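Local coordinates for putative dioxygenase (1H-3-hydroxy-4-oxoquinaldine 2,4-dioxygenase) (Mycobacteroides abscessus subsp. abscessus, PDB 6RA3), which cleaves the ring of the Pseudomonas quinolone signal PQS with dioxygen, giving N-octanoylanthranilate and carbon monoxide, at residues Q112-V117 against E206-R211; R50-C55 against L85-F90; K5-V10 against I79-A84; V66-I71 against W180-R185; D15-E20 against Y44-Q49. One frame throughout, in Å; residues are numbered along the deposited sequence.

Contact 1 of 5, residues Q112-V117 against E206-R211; sequences QRVPAV and EPCAIR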
# COMPACT_ATOMS: atom_id res chain seq x y z
N GLN A 112 4.65 -31.36 -15.73
CA GLN A 112 3.98 -31.78 -14.50
C GLN A 112 3.88 -30.62 -13.51
O GLN A 112 2.81 -30.38 -12.93
CB GLN A 112 4.72 -32.96 -13.87
CG GLN A 112 4.70 -34.29 -14.70
CD GLN A 112 5.74 -34.34 -15.84
OE1 GLN A 112 6.91 -33.98 -15.66
NE2 GLN A 112 5.30 -34.79 -17.02
N ARG A 113 4.98 -29.86 -13.35
CA ARG A 113 4.95 -28.67 -12.51
C ARG A 113 4.18 -27.54 -13.18
O ARG A 113 3.43 -26.81 -12.51
CB ARG A 113 6.37 -28.23 -12.17
CG ARG A 113 6.49 -26.87 -11.43
CD ARG A 113 6.38 -27.06 -9.92
NE ARG A 113 6.52 -25.81 -9.17
CZ ARG A 113 7.66 -25.33 -8.67
NH1 ARG A 113 8.82 -25.98 -8.83
NH2 ARG A 113 7.65 -24.20 -7.99
N VAL A 114 4.32 -27.37 -14.49
CA VAL A 114 3.59 -26.35 -15.23
C VAL A 114 2.80 -27.03 -16.34
O VAL A 114 3.30 -27.18 -17.47
CB VAL A 114 4.53 -25.27 -15.79
CG1 VAL A 114 3.80 -24.33 -16.77
CG2 VAL A 114 5.11 -24.47 -14.64
N PRO A 115 1.56 -27.46 -16.06
CA PRO A 115 0.77 -28.21 -17.05
C PRO A 115 0.10 -27.35 -18.08
O PRO A 115 -0.43 -27.88 -19.06
CB PRO A 115 -0.29 -28.90 -16.18
CG PRO A 115 -0.54 -27.87 -15.12
CD PRO A 115 0.82 -27.32 -14.78
N ALA A 116 0.07 -26.04 -17.91
CA ALA A 116 -0.57 -25.20 -18.91
C ALA A 116 -0.07 -23.77 -18.78
O ALA A 116 0.47 -23.37 -17.74
CB ALA A 116 -2.09 -25.26 -18.79
N VAL A 117 -0.28 -23.02 -19.85
CA VAL A 117 0.14 -21.62 -19.98
C VAL A 117 -0.87 -20.91 -20.85
O VAL A 117 -1.13 -21.34 -21.98
CB VAL A 117 1.54 -21.46 -20.63
CG1 VAL A 117 1.83 -19.97 -20.93
CG2 VAL A 117 2.63 -22.07 -19.78
N GLU A 206 9.22 -30.81 -23.54
CA GLU A 206 7.93 -31.49 -23.44
C GLU A 206 6.84 -30.44 -23.35
O GLU A 206 6.54 -29.94 -22.25
CB GLU A 206 7.90 -32.45 -22.24
CG GLU A 206 8.42 -31.91 -20.91
CD GLU A 206 7.85 -32.66 -19.70
OE1 GLU A 206 7.32 -33.79 -19.86
OE2 GLU A 206 7.92 -32.12 -18.58
N PRO A 207 6.23 -30.05 -24.47
CA PRO A 207 5.25 -28.95 -24.44
C PRO A 207 4.08 -29.26 -23.53
O PRO A 207 3.38 -30.26 -23.70
CB PRO A 207 4.79 -28.84 -25.91
CG PRO A 207 5.78 -29.56 -26.70
CD PRO A 207 6.44 -30.58 -25.82
N CYS A 208 3.86 -28.38 -22.55
CA CYS A 208 2.59 -28.37 -21.83
C CYS A 208 1.48 -27.81 -22.73
O CYS A 208 1.73 -27.37 -23.86
CB CYS A 208 2.73 -27.52 -20.55
SG CYS A 208 2.95 -25.76 -20.91
N ALA A 209 0.25 -27.81 -22.22
CA ALA A 209 -0.86 -27.21 -22.95
C ALA A 209 -0.70 -25.70 -22.99
O ALA A 209 -0.54 -25.05 -21.95
CB ALA A 209 -2.18 -27.58 -22.30
N ILE A 210 -0.76 -25.12 -24.18
CA ILE A 210 -0.58 -23.69 -24.34
C ILE A 210 -1.80 -23.13 -25.05
O ILE A 210 -2.28 -23.73 -26.02
CB ILE A 210 0.72 -23.37 -25.10
CG1 ILE A 210 1.92 -23.86 -24.30
CG2 ILE A 210 0.79 -21.91 -25.41
CD1 ILE A 210 3.21 -23.95 -25.08
N ARG A 211 -2.29 -21.99 -24.59
CA ARG A 211 -3.42 -21.31 -25.21
C ARG A 211 -3.08 -19.85 -25.40
O ARG A 211 -2.73 -19.16 -24.43
CB ARG A 211 -4.72 -21.45 -24.40
CG ARG A 211 -5.91 -20.72 -25.08
CD ARG A 211 -7.32 -21.17 -24.61
NE ARG A 211 -7.43 -22.61 -24.39
CZ ARG A 211 -8.47 -23.22 -23.81
NH1 ARG A 211 -9.53 -22.52 -23.38
NH2 ARG A 211 -8.46 -24.54 -23.66
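Ala116 and Val117 pair with Ala209 and Ile210 as the starts of two parallel strands. Both the N and the O of Val117 bond to segment 206-211. Val117 N donates to Ala209 O at 2.9 Å, and Val117 O accepts from Arg211 N at 2.9 Å, with 162° at the hydrogen. A third bond, Ala209 N to Pro115 O, spans 3.2 Å. Ala116 CA also lies 3.0 Å from Ala209 O, a CA-H...O contact. Cys208 CB lies 3.2 Å from Val114 O. Cys208 SG sits between backbone N and carbonyl carbon (chi1 69°) and touches Val117 CG2 at 3.9 Å. Helix 99-109 covers Val117 through Ala102 and Ala106, while Leu263 of helix 253-266 meets Ala116. At the exposed end, Gln112 and Glu206 cross at about a right angle; Glu206 OE2 accepts from Ala111 N. Adjacent parallel strands flanked by helices in this way are typical of the central sheet of the alpha/beta hydrolase fold.

Contact 2 of 5, residues R50-C55 against L85-F90; sequences RTVRVC and LEVDSF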
# COMPACT_ATOMS: atom_id res chain seq x y z
N ARG A 50 -6.10 -20.75 -5.90
CA ARG A 50 -5.08 -19.87 -5.37
C ARG A 50 -4.48 -19.13 -6.55
O ARG A 50 -4.07 -19.75 -7.53
CB ARG A 50 -3.99 -20.64 -4.64
CG ARG A 50 -2.86 -19.78 -4.01
CD ARG A 50 -1.75 -20.64 -3.42
NE ARG A 50 -0.75 -19.86 -2.72
CZ ARG A 50 0.32 -20.36 -2.13
NH1 ARG A 50 0.56 -21.65 -2.16
NH2 ARG A 50 1.16 -19.56 -1.50
N THR A 51 -4.50 -17.80 -6.46
CA THR A 51 -3.96 -16.92 -7.48
C THR A 51 -2.83 -16.08 -6.89
O THR A 51 -3.01 -15.43 -5.86
CB THR A 51 -5.07 -16.04 -8.02
OG1 THR A 51 -6.04 -16.88 -8.66
CG2 THR A 51 -4.53 -14.98 -9.00
N VAL A 52 -1.66 -16.14 -7.53
CA VAL A 52 -0.47 -15.37 -7.15
C VAL A 52 -0.20 -14.41 -8.30
O VAL A 52 0.11 -14.84 -9.42
CB VAL A 52 0.75 -16.28 -6.90
CG1 VAL A 52 2.04 -15.45 -6.71
CG2 VAL A 52 0.54 -17.20 -5.74
N ARG A 53 -0.35 -13.11 -8.05
CA ARG A 53 -0.04 -12.10 -9.05
C ARG A 53 1.40 -11.63 -8.83
O ARG A 53 1.78 -11.30 -7.70
CB ARG A 53 -1.01 -10.92 -8.98
CG ARG A 53 -2.45 -11.28 -9.21
CD ARG A 53 -3.29 -10.04 -9.38
NE ARG A 53 -3.37 -9.32 -8.12
CZ ARG A 53 -3.85 -8.09 -7.97
NH1 ARG A 53 -4.30 -7.41 -9.01
NH2 ARG A 53 -3.89 -7.56 -6.76
N VAL A 54 2.20 -11.63 -9.89
CA VAL A 54 3.64 -11.44 -9.78
C VAL A 54 4.05 -10.21 -10.57
O VAL A 54 3.63 -10.00 -11.70
CB VAL A 54 4.43 -12.66 -10.26
CG1 VAL A 54 5.92 -12.37 -10.25
CG2 VAL A 54 4.13 -13.86 -9.42
N CYS A 55 4.90 -9.39 -9.95
CA CYS A 55 5.51 -8.23 -10.59
C CYS A 55 6.92 -8.60 -11.03
O CYS A 55 7.59 -9.39 -10.37
CB CYS A 55 5.57 -7.04 -9.62
SG CYS A 55 4.02 -6.26 -9.17
N LEU A 85 7.00 -19.55 -1.97
CA LEU A 85 5.60 -19.58 -1.55
C LEU A 85 5.01 -20.99 -1.54
O LEU A 85 3.79 -21.14 -1.38
CB LEU A 85 4.76 -18.70 -2.46
CG LEU A 85 5.10 -17.20 -2.45
CD1 LEU A 85 4.39 -16.49 -3.59
CD2 LEU A 85 4.71 -16.58 -1.12
N GLU A 86 5.86 -22.01 -1.68
CA GLU A 86 5.49 -23.42 -1.82
C GLU A 86 4.30 -23.62 -2.74
O GLU A 86 3.32 -24.31 -2.43
CB GLU A 86 5.23 -24.04 -0.46
CG GLU A 86 6.38 -23.92 0.48
CD GLU A 86 6.01 -24.37 1.87
OE1 GLU A 86 5.74 -25.59 2.06
OE2 GLU A 86 5.97 -23.48 2.77
N VAL A 87 4.39 -23.01 -3.91
CA VAL A 87 3.47 -23.29 -5.00
C VAL A 87 4.04 -24.49 -5.73
O VAL A 87 5.20 -24.47 -6.15
CB VAL A 87 3.33 -22.08 -5.94
CG1 VAL A 87 2.57 -22.48 -7.19
CG2 VAL A 87 2.62 -20.95 -5.20
N ASP A 88 3.25 -25.55 -5.83
CA ASP A 88 3.69 -26.69 -6.64
C ASP A 88 3.26 -26.46 -8.09
O ASP A 88 3.89 -25.68 -8.81
CB ASP A 88 3.14 -28.00 -6.08
CG ASP A 88 3.80 -29.23 -6.73
OD1 ASP A 88 4.70 -29.05 -7.61
OD2 ASP A 88 3.43 -30.37 -6.37
N SER A 89 2.19 -27.11 -8.53
CA SER A 89 1.80 -27.00 -9.92
C SER A 89 1.07 -25.69 -10.15
O SER A 89 0.29 -25.22 -9.30
CB SER A 89 0.93 -28.18 -10.36
OG SER A 89 -0.27 -28.27 -9.61
N PHE A 90 1.32 -25.07 -11.30
CA PHE A 90 0.77 -23.76 -11.54
C PHE A 90 0.63 -23.51 -13.02
O PHE A 90 1.29 -24.13 -13.86
CB PHE A 90 1.62 -22.65 -10.87
CG PHE A 90 3.05 -22.55 -11.36
CD1 PHE A 90 4.07 -23.27 -10.74
CD2 PHE A 90 3.39 -21.68 -12.37
CE1 PHE A 90 5.41 -23.13 -11.16
CE2 PHE A 90 4.71 -21.53 -12.79
CZ PHE A 90 5.71 -22.25 -12.19
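A Schellman motif ends helix 71-84, and Arg50 meets the carbonyl of Leu85 at this turn. Arg50 NH2 donates to Leu85 O at 3.1 Å, in the carbonyl plane and on a lone pair. Arg50 NH1 adds a weak bond to the same Leu85 O at 3.4 Å. Arg50 CG is anti to the backbone N (chi1 -178°), and the chain stays extended from CG to NE. Val87 CG2 lies over one face of the guanidinium, 3.7 Å from Arg50 NH1 and offset toward the rim. Glu86 has the positive phi of the C-prime residue, and the turn closes with Val87 N bonded to Leu82 O and Glu86 N to Asp83 O. Here, in this alpha/beta hydrolase fold, the turn links helix 71-84 to strand 90-95 of the sheet. The rest of the contact is apolar. Val52 CG1 and Leu85 CD1 meet tip to tip at 4.0 Å, and Val52 CG2 approaches Val87 CG2 at 4.3 Å. Arg50 NH2 also forms a salt bridge with Asp16 OD2. Glu86 turns to the second subunit, where its carboxylate accepts from Trp144 NE1 and Phe177 N of that chain.

Contact 3 of 5, residues K5-V10 against I79-A84; sequences KTVNGV and IGLLDA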
# COMPACT_ATOMS: atom_id res chain seq x y z
N LYS A 5 9.09 -10.13 -1.59
CA LYS A 5 10.20 -10.95 -1.16
C LYS A 5 11.42 -10.60 -2.00
O LYS A 5 11.30 -10.21 -3.16
CB LYS A 5 9.97 -12.48 -1.31
CG LYS A 5 9.12 -13.14 -0.29
CD LYS A 5 8.85 -14.60 -0.67
CE LYS A 5 8.03 -15.31 0.42
NZ LYS A 5 8.83 -15.52 1.67
N THR A 6 12.58 -10.75 -1.38
CA THR A 6 13.86 -10.79 -2.08
C THR A 6 14.03 -12.15 -2.75
O THR A 6 14.09 -13.18 -2.06
CB THR A 6 14.99 -10.52 -1.09
OG1 THR A 6 14.79 -9.23 -0.51
CG2 THR A 6 16.36 -10.57 -1.78
N VAL A 7 14.08 -12.17 -4.08
CA VAL A 7 14.37 -13.39 -4.86
C VAL A 7 15.53 -13.09 -5.80
O VAL A 7 15.49 -12.09 -6.53
CB VAL A 7 13.16 -13.85 -5.69
CG1 VAL A 7 13.43 -15.23 -6.30
CG2 VAL A 7 11.90 -13.85 -4.86
N ASN A 8 16.54 -13.96 -5.82
CA ASN A 8 17.73 -13.72 -6.63
C ASN A 8 18.28 -12.33 -6.33
O ASN A 8 18.71 -11.59 -7.22
CB ASN A 8 17.46 -13.87 -8.14
CG ASN A 8 16.89 -15.27 -8.54
OD1 ASN A 8 17.33 -16.31 -8.05
ND2 ASN A 8 15.91 -15.27 -9.43
N GLY A 9 18.25 -11.97 -5.04
CA GLY A 9 18.80 -10.72 -4.55
C GLY A 9 18.10 -9.46 -5.01
O GLY A 9 18.62 -8.36 -4.78
N VAL A 10 16.96 -9.57 -5.72
CA VAL A 10 16.16 -8.43 -6.13
C VAL A 10 14.77 -8.50 -5.47
O VAL A 10 14.35 -9.54 -4.97
CB VAL A 10 16.04 -8.28 -7.66
CG1 VAL A 10 17.39 -8.28 -8.29
CG2 VAL A 10 15.13 -9.38 -8.31
N ILE A 79 10.02 -18.11 -10.77
CA ILE A 79 10.18 -19.46 -10.25
C ILE A 79 10.69 -19.43 -8.82
O ILE A 79 10.28 -20.24 -7.98
CB ILE A 79 11.11 -20.29 -11.16
CG1 ILE A 79 10.47 -20.48 -12.54
CG2 ILE A 79 11.45 -21.63 -10.50
CD1 ILE A 79 11.38 -21.15 -13.56
N GLY A 80 11.65 -18.55 -8.53
CA GLY A 80 12.18 -18.51 -7.18
C GLY A 80 11.13 -18.09 -6.17
O GLY A 80 11.09 -18.59 -5.04
N LEU A 81 10.25 -17.16 -6.58
CA LEU A 81 9.15 -16.73 -5.72
C LEU A 81 8.18 -17.88 -5.45
O LEU A 81 7.75 -18.08 -4.32
CB LEU A 81 8.41 -15.57 -6.38
CG LEU A 81 7.33 -14.92 -5.51
CD1 LEU A 81 8.00 -14.01 -4.47
CD2 LEU A 81 6.37 -14.16 -6.34
N LEU A 82 7.84 -18.65 -6.48
CA LEU A 82 6.86 -19.72 -6.31
C LEU A 82 7.39 -20.84 -5.40
O LEU A 82 6.65 -21.36 -4.54
CB LEU A 82 6.45 -20.24 -7.68
CG LEU A 82 5.77 -19.16 -8.51
CD1 LEU A 82 5.56 -19.51 -10.02
CD2 LEU A 82 4.40 -18.76 -7.94
N ASP A 83 8.66 -21.22 -5.55
CA ASP A 83 9.31 -22.13 -4.61
C ASP A 83 9.26 -21.60 -3.19
O ASP A 83 9.02 -22.36 -2.25
CB ASP A 83 10.76 -22.37 -5.02
CG ASP A 83 10.89 -23.13 -6.35
OD1 ASP A 83 9.86 -23.57 -6.91
OD2 ASP A 83 12.04 -23.26 -6.83
N ALA A 84 9.49 -20.29 -3.00
CA ALA A 84 9.43 -19.71 -1.66
C ALA A 84 8.00 -19.74 -1.11
O ALA A 84 7.80 -19.94 0.10
CB ALA A 84 9.97 -18.28 -1.68
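Val7 packs tightly against the backbone of Gly80, where no side chain stands between strand and helix. With no CB on Gly80, Val7 CG1 sits directly on Gly80 CA at 3.6 Å. It also comes to 3.7 Å from Leu81 N. The other branch, Val7 CG2, meets Leu81 CD1 at 3.9 Å, with the two side chains crossing at about a right angle. Leu81 CD1 also touches Lys5 CD at 3.9 Å, so this methyl contacts both Lys5 and Val7. Strand 3-7 is an edge strand of the central sheet within this chain, and helix 71-84 packs on one face of the sheet, as helices do in the alpha/beta hydrolase fold. The axes of strand 5-7 and helix 79-84 approach to 8.6 Å, at 126° between their directions. Ile12 and Phe14 of the neighbouring strand 10-17 touch Leu81 as well. Toward the exposed Ala84 the packing is looser. Here Lys5 lays its aliphatic chain past the helix, with Lys5 CD 4.0 Å from Ala84 CB. The ammonium continues to the second subunit, where Lys5 NZ donates to Arg63 O of that chain. The type I' turn from Val7 to Val10 closes a beta hairpin between strands 3-7 and 10-17, with Val7 and Val10 bonded backbone to backbone. Exposed Asn8 in that turn bonds to Asp77 through ND2.

Contact 4 of 5, residues V66-I71 against W180-R185; sequences VGDFGI and WARAGR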
# COMPACT_ATOMS: atom_id res chain seq x y z
N VAL A 66 17.13 -0.76 -11.63
CA VAL A 66 17.77 -2.00 -11.27
C VAL A 66 18.84 -2.33 -12.30
O VAL A 66 18.92 -1.72 -13.36
CB VAL A 66 16.75 -3.16 -11.14
CG1 VAL A 66 15.77 -2.86 -10.00
CG2 VAL A 66 16.02 -3.35 -12.47
N GLY A 67 19.69 -3.29 -11.97
CA GLY A 67 20.60 -3.85 -12.94
C GLY A 67 19.87 -4.43 -14.13
O GLY A 67 18.72 -4.91 -14.03
N ASP A 68 20.55 -4.41 -15.27
CA ASP A 68 19.96 -4.84 -16.53
C ASP A 68 19.54 -6.31 -16.45
O ASP A 68 20.19 -7.14 -15.81
CB ASP A 68 20.97 -4.64 -17.67
CG ASP A 68 20.29 -4.50 -19.01
OD1 ASP A 68 19.11 -4.09 -19.06
OD2 ASP A 68 20.96 -4.79 -20.02
N PHE A 69 18.45 -6.62 -17.12
CA PHE A 69 17.87 -7.95 -17.02
C PHE A 69 16.98 -8.17 -18.23
O PHE A 69 16.57 -7.22 -18.90
CB PHE A 69 17.06 -8.09 -15.71
CG PHE A 69 15.74 -7.31 -15.70
CD1 PHE A 69 15.69 -6.01 -15.22
CD2 PHE A 69 14.56 -7.91 -16.16
CE1 PHE A 69 14.49 -5.29 -15.22
CE2 PHE A 69 13.37 -7.21 -16.17
CZ PHE A 69 13.32 -5.90 -15.69
N GLY A 70 16.65 -9.42 -18.47
CA GLY A 70 15.65 -9.77 -19.47
C GLY A 70 14.92 -11.04 -19.10
O GLY A 70 14.63 -11.29 -17.92
N ILE A 71 14.64 -11.88 -20.11
CA ILE A 71 13.67 -12.97 -19.92
C ILE A 71 14.21 -14.04 -18.97
O ILE A 71 13.47 -14.57 -18.13
CB ILE A 71 13.25 -13.53 -21.30
CG1 ILE A 71 12.46 -12.45 -22.04
CG2 ILE A 71 12.36 -14.73 -21.16
CD1 ILE A 71 12.41 -12.63 -23.54
N TRP A 180 11.57 1.45 -20.50
CA TRP A 180 11.09 1.37 -21.87
C TRP A 180 12.22 1.01 -22.84
O TRP A 180 12.00 0.21 -23.77
CB TRP A 180 10.44 2.69 -22.25
CG TRP A 180 9.07 2.72 -21.73
CD1 TRP A 180 8.65 3.28 -20.55
CD2 TRP A 180 7.92 2.13 -22.33
NE1 TRP A 180 7.30 3.08 -20.40
CE2 TRP A 180 6.83 2.38 -21.48
CE3 TRP A 180 7.71 1.42 -23.52
CZ2 TRP A 180 5.54 1.94 -21.78
CZ3 TRP A 180 6.44 0.98 -23.81
CH2 TRP A 180 5.37 1.24 -22.94
N ALA A 181 13.41 1.57 -22.66
CA ALA A 181 14.55 1.13 -23.46
C ALA A 181 14.83 -0.35 -23.24
O ALA A 181 15.05 -1.10 -24.19
CB ALA A 181 15.80 1.99 -23.15
N ARG A 182 14.77 -0.81 -21.99
CA ARG A 182 15.07 -2.22 -21.72
C ARG A 182 14.05 -3.14 -22.37
O ARG A 182 14.41 -4.21 -22.89
CB ARG A 182 15.13 -2.49 -20.21
CG ARG A 182 15.25 -3.97 -19.83
CD ARG A 182 15.46 -4.13 -18.33
NE ARG A 182 16.59 -3.31 -17.90
CZ ARG A 182 16.51 -2.17 -17.22
NH1 ARG A 182 15.33 -1.67 -16.82
NH2 ARG A 182 17.64 -1.51 -16.95
N ALA A 183 12.77 -2.76 -22.32
CA ALA A 183 11.73 -3.52 -23.01
C ALA A 183 12.06 -3.65 -24.49
O ALA A 183 12.00 -4.75 -25.06
CB ALA A 183 10.38 -2.84 -22.82
N GLY A 184 12.43 -2.53 -25.12
CA GLY A 184 12.83 -2.52 -26.52
C GLY A 184 13.88 -3.57 -26.80
O GLY A 184 13.69 -4.41 -27.68
N ARG A 185 14.98 -3.50 -26.06
CA ARG A 185 16.07 -4.46 -26.19
C ARG A 185 15.58 -5.89 -26.07
O ARG A 185 15.95 -6.76 -26.87
CB ARG A 185 17.11 -4.22 -25.09
CG ARG A 185 18.41 -3.70 -25.53
CD ARG A 185 18.81 -2.54 -24.69
NE ARG A 185 18.81 -2.81 -23.24
CZ ARG A 185 18.63 -1.85 -22.34
NH1 ARG A 185 18.40 -0.61 -22.73
NH2 ARG A 185 18.63 -2.13 -21.04
O HOH W 1 19.32 0.51 -15.00
O HOH W 2 19.76 -5.30 -22.23
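Phe69 carries Arg182 CD over one face of its ring, a CH-pi contact at 3.7 Å from the ring centroid, while Gly67 O lies in plane at the ring edge. The ring and the Arg182 guanidinium are turned only 19° apart. The edges of both guanidinium groups point at one oxygen, Asp68 OD1. Arg182 NE donates to Asp68 OD1 at 2.9 Å, nearly straight at 165° and close to the C-O axis. Arg185 NH2 reaches the same Asp68 OD1 at 2.8 Å, from above the carboxylate plane. The face of the Arg185 guanidinium lies over Arg182 CA, at 3.5 Å from its plane. Two positive groups thus share one carboxylate oxygen, which would temper their mutual repulsion. Arg182 is bent at chi3 (-53°), where NE turns off the line of the chain. A water joins the other oxygen, Asp68 OD2, to Arg185 NE. A second water accepts weakly from Arg182 NH2 and donates to Val66 O at 2.8 Å. Arg182 NH1 has a second acidic partner, Asp178. Trp31 packs on Phe69 and Arg182. The contact joins the loop after strand 51-54 to helix 177-194; Gly70, at the N-cap position, precedes helix 71-84.

Contact 5 of 5, residues D15-E20 against Y44-Q49; sequences DDQGHE and YLRAAQ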
# COMPACT_ATOMS: atom_id res chain seq x y z
N ASP A 15 1.08 -10.52 -4.82
CA ASP A 15 0.08 -10.87 -3.82
C ASP A 15 -0.43 -12.28 -4.10
O ASP A 15 -0.26 -12.84 -5.18
CB ASP A 15 -1.04 -9.82 -3.74
CG ASP A 15 -1.99 -9.84 -4.92
OD1 ASP A 15 -2.99 -9.09 -4.83
OD2 ASP A 15 -1.76 -10.57 -5.91
N ASP A 16 -1.01 -12.85 -3.05
CA ASP A 16 -1.32 -14.28 -2.97
C ASP A 16 -2.71 -14.38 -2.36
O ASP A 16 -2.89 -13.99 -1.20
CB ASP A 16 -0.26 -14.97 -2.12
CG ASP A 16 -0.62 -16.38 -1.74
OD1 ASP A 16 -1.54 -16.93 -2.39
OD2 ASP A 16 0.02 -16.92 -0.79
N GLN A 17 -3.69 -14.86 -3.12
CA GLN A 17 -5.10 -14.87 -2.74
C GLN A 17 -5.73 -16.21 -3.13
O GLN A 17 -5.46 -16.71 -4.23
CB GLN A 17 -5.87 -13.72 -3.41
CG GLN A 17 -5.36 -12.33 -3.06
CD GLN A 17 -6.34 -11.24 -3.42
OE1 GLN A 17 -7.53 -11.31 -3.11
NE2 GLN A 17 -5.84 -10.20 -4.05
N GLY A 18 -6.55 -16.77 -2.25
CA GLY A 18 -7.31 -18.00 -2.48
C GLY A 18 -6.66 -19.23 -1.90
O GLY A 18 -5.43 -19.29 -1.71
N HIS A 19 -7.49 -20.26 -1.58
CA HIS A 19 -6.94 -21.51 -1.06
C HIS A 19 -7.54 -22.77 -1.69
O HIS A 19 -7.28 -23.87 -1.19
CB HIS A 19 -7.11 -21.57 0.47
CG HIS A 19 -6.07 -20.78 1.21
ND1 HIS A 19 -6.25 -19.47 1.61
CD2 HIS A 19 -4.83 -21.12 1.63
CE1 HIS A 19 -5.18 -19.05 2.25
NE2 HIS A 19 -4.29 -20.03 2.27
N GLU A 20 -8.29 -22.66 -2.76
CA GLU A 20 -8.80 -23.85 -3.44
C GLU A 20 -7.65 -24.79 -3.78
O GLU A 20 -6.50 -24.33 -3.90
CB GLU A 20 -9.56 -23.45 -4.69
CG GLU A 20 -10.84 -22.70 -4.38
CD GLU A 20 -11.85 -23.57 -3.60
OE1 GLU A 20 -11.73 -24.82 -3.68
OE2 GLU A 20 -12.73 -23.02 -2.90
N TYR A 44 -12.44 -13.25 -10.31
CA TYR A 44 -12.81 -14.51 -10.95
C TYR A 44 -11.72 -15.56 -10.76
O TYR A 44 -12.02 -16.72 -10.49
CB TYR A 44 -13.10 -14.29 -12.44
CG TYR A 44 -14.12 -13.21 -12.72
CD1 TYR A 44 -15.48 -13.49 -12.68
CD2 TYR A 44 -13.73 -11.92 -13.03
CE1 TYR A 44 -16.42 -12.50 -12.94
CE2 TYR A 44 -14.66 -10.93 -13.29
CZ TYR A 44 -16.01 -11.23 -13.25
OH TYR A 44 -16.93 -10.25 -13.51
N LEU A 45 -10.45 -15.17 -10.86
CA LEU A 45 -9.37 -16.14 -10.70
C LEU A 45 -9.32 -16.67 -9.27
O LEU A 45 -9.15 -17.88 -9.04
CB LEU A 45 -8.02 -15.51 -11.07
CG LEU A 45 -7.81 -15.10 -12.54
CD1 LEU A 45 -6.41 -14.49 -12.74
CD2 LEU A 45 -8.04 -16.30 -13.48
N ARG A 46 -9.43 -15.77 -8.29
CA ARG A 46 -9.21 -16.19 -6.90
C ARG A 46 -10.37 -17.03 -6.38
O ARG A 46 -10.20 -17.82 -5.45
CB ARG A 46 -8.96 -14.95 -6.00
CG ARG A 46 -10.14 -14.01 -5.87
CD ARG A 46 -9.96 -12.93 -4.82
NE ARG A 46 -11.23 -12.29 -4.43
CZ ARG A 46 -11.34 -11.26 -3.58
NH1 ARG A 46 -10.26 -10.75 -3.01
NH2 ARG A 46 -12.53 -10.73 -3.28
N ALA A 47 -11.56 -16.87 -6.98
CA ALA A 47 -12.67 -17.76 -6.65
C ALA A 47 -12.40 -19.17 -7.14
O ALA A 47 -12.89 -20.13 -6.55
CB ALA A 47 -13.96 -17.23 -7.25
N ALA A 48 -11.59 -19.32 -8.19
CA ALA A 48 -11.37 -20.62 -8.79
C ALA A 48 -10.17 -21.35 -8.20
O ALA A 48 -10.23 -22.56 -7.96
CB ALA A 48 -11.20 -20.46 -10.31
N GLN A 49 -9.08 -20.64 -7.92
CA GLN A 49 -7.84 -21.26 -7.49
C GLN A 49 -7.05 -20.25 -6.68
O GLN A 49 -7.25 -19.06 -6.81
CB GLN A 49 -6.95 -21.71 -8.66
CG GLN A 49 -7.61 -22.55 -9.75
CD GLN A 49 -7.93 -23.97 -9.30
OE1 GLN A 49 -7.25 -24.57 -8.45
NE2 GLN A 49 -8.99 -24.53 -9.89
O HOH W 3 -9.41 -19.88 -3.85
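Gln17 CG is anti to the carbonyl carbon, and Arg46 CG lies between backbone N and carbonyl carbon (chi1 65°). Both chains then run extended and bring their ends together. Arg46 NH1 donates to Gln17 OE1 at 2.8 Å, with 157° at the hydrogen, nearly along the C=O axis and in the guanidinium plane. The amide and guanidinium planes stand 69° apart. At the amide's other end, Gln17 NE2 donates to Asp15 OD1 at 3.2 Å. The Arg46 guanidinium also makes a cation-pi contact with Tyr170 of the second subunit. A water bridges the backbones, donating to Arg46 O at 2.7 Å and accepting from Glu20 N at 3.2 Å. Glu20 CB packs on Ala48 O at 3.5 Å. Gly18, at positive phi, passes close to Arg46 O and Gln49 O. The bound product touches neighbouring His19. A hydrogen bond and a water thus join the end of strand 10-17 and its loop to the C-terminal part of helix 42-48 of the alpha/beta hydrolase fold, beside the second subunit.

In the fold
Contacts 1, 2, 3 and 5 all reach the eight-stranded sheet. Contacts 2 and 5 lie closest, with centres 10 Å apart, and are joined by the salt bridge Arg53 NH2 to Asp15 OD1 at 2.6 Å. Contacts 2 and 3 share the end of helix 71-84, their centres 11 Å apart. Arg113 of contact 1 reaches Asp83 of contact 3 in a salt bridge and Asp88 O of contact 2. Contact 4 stands apart, about 30 Å from contact 5 between centres; its Phe69 side chain is about 11 Å from that of His97, assigned to substrate binding. Contacts 2, 3 and 5 touch the second subunit, and a bound product molecule touches His19 of contact 5.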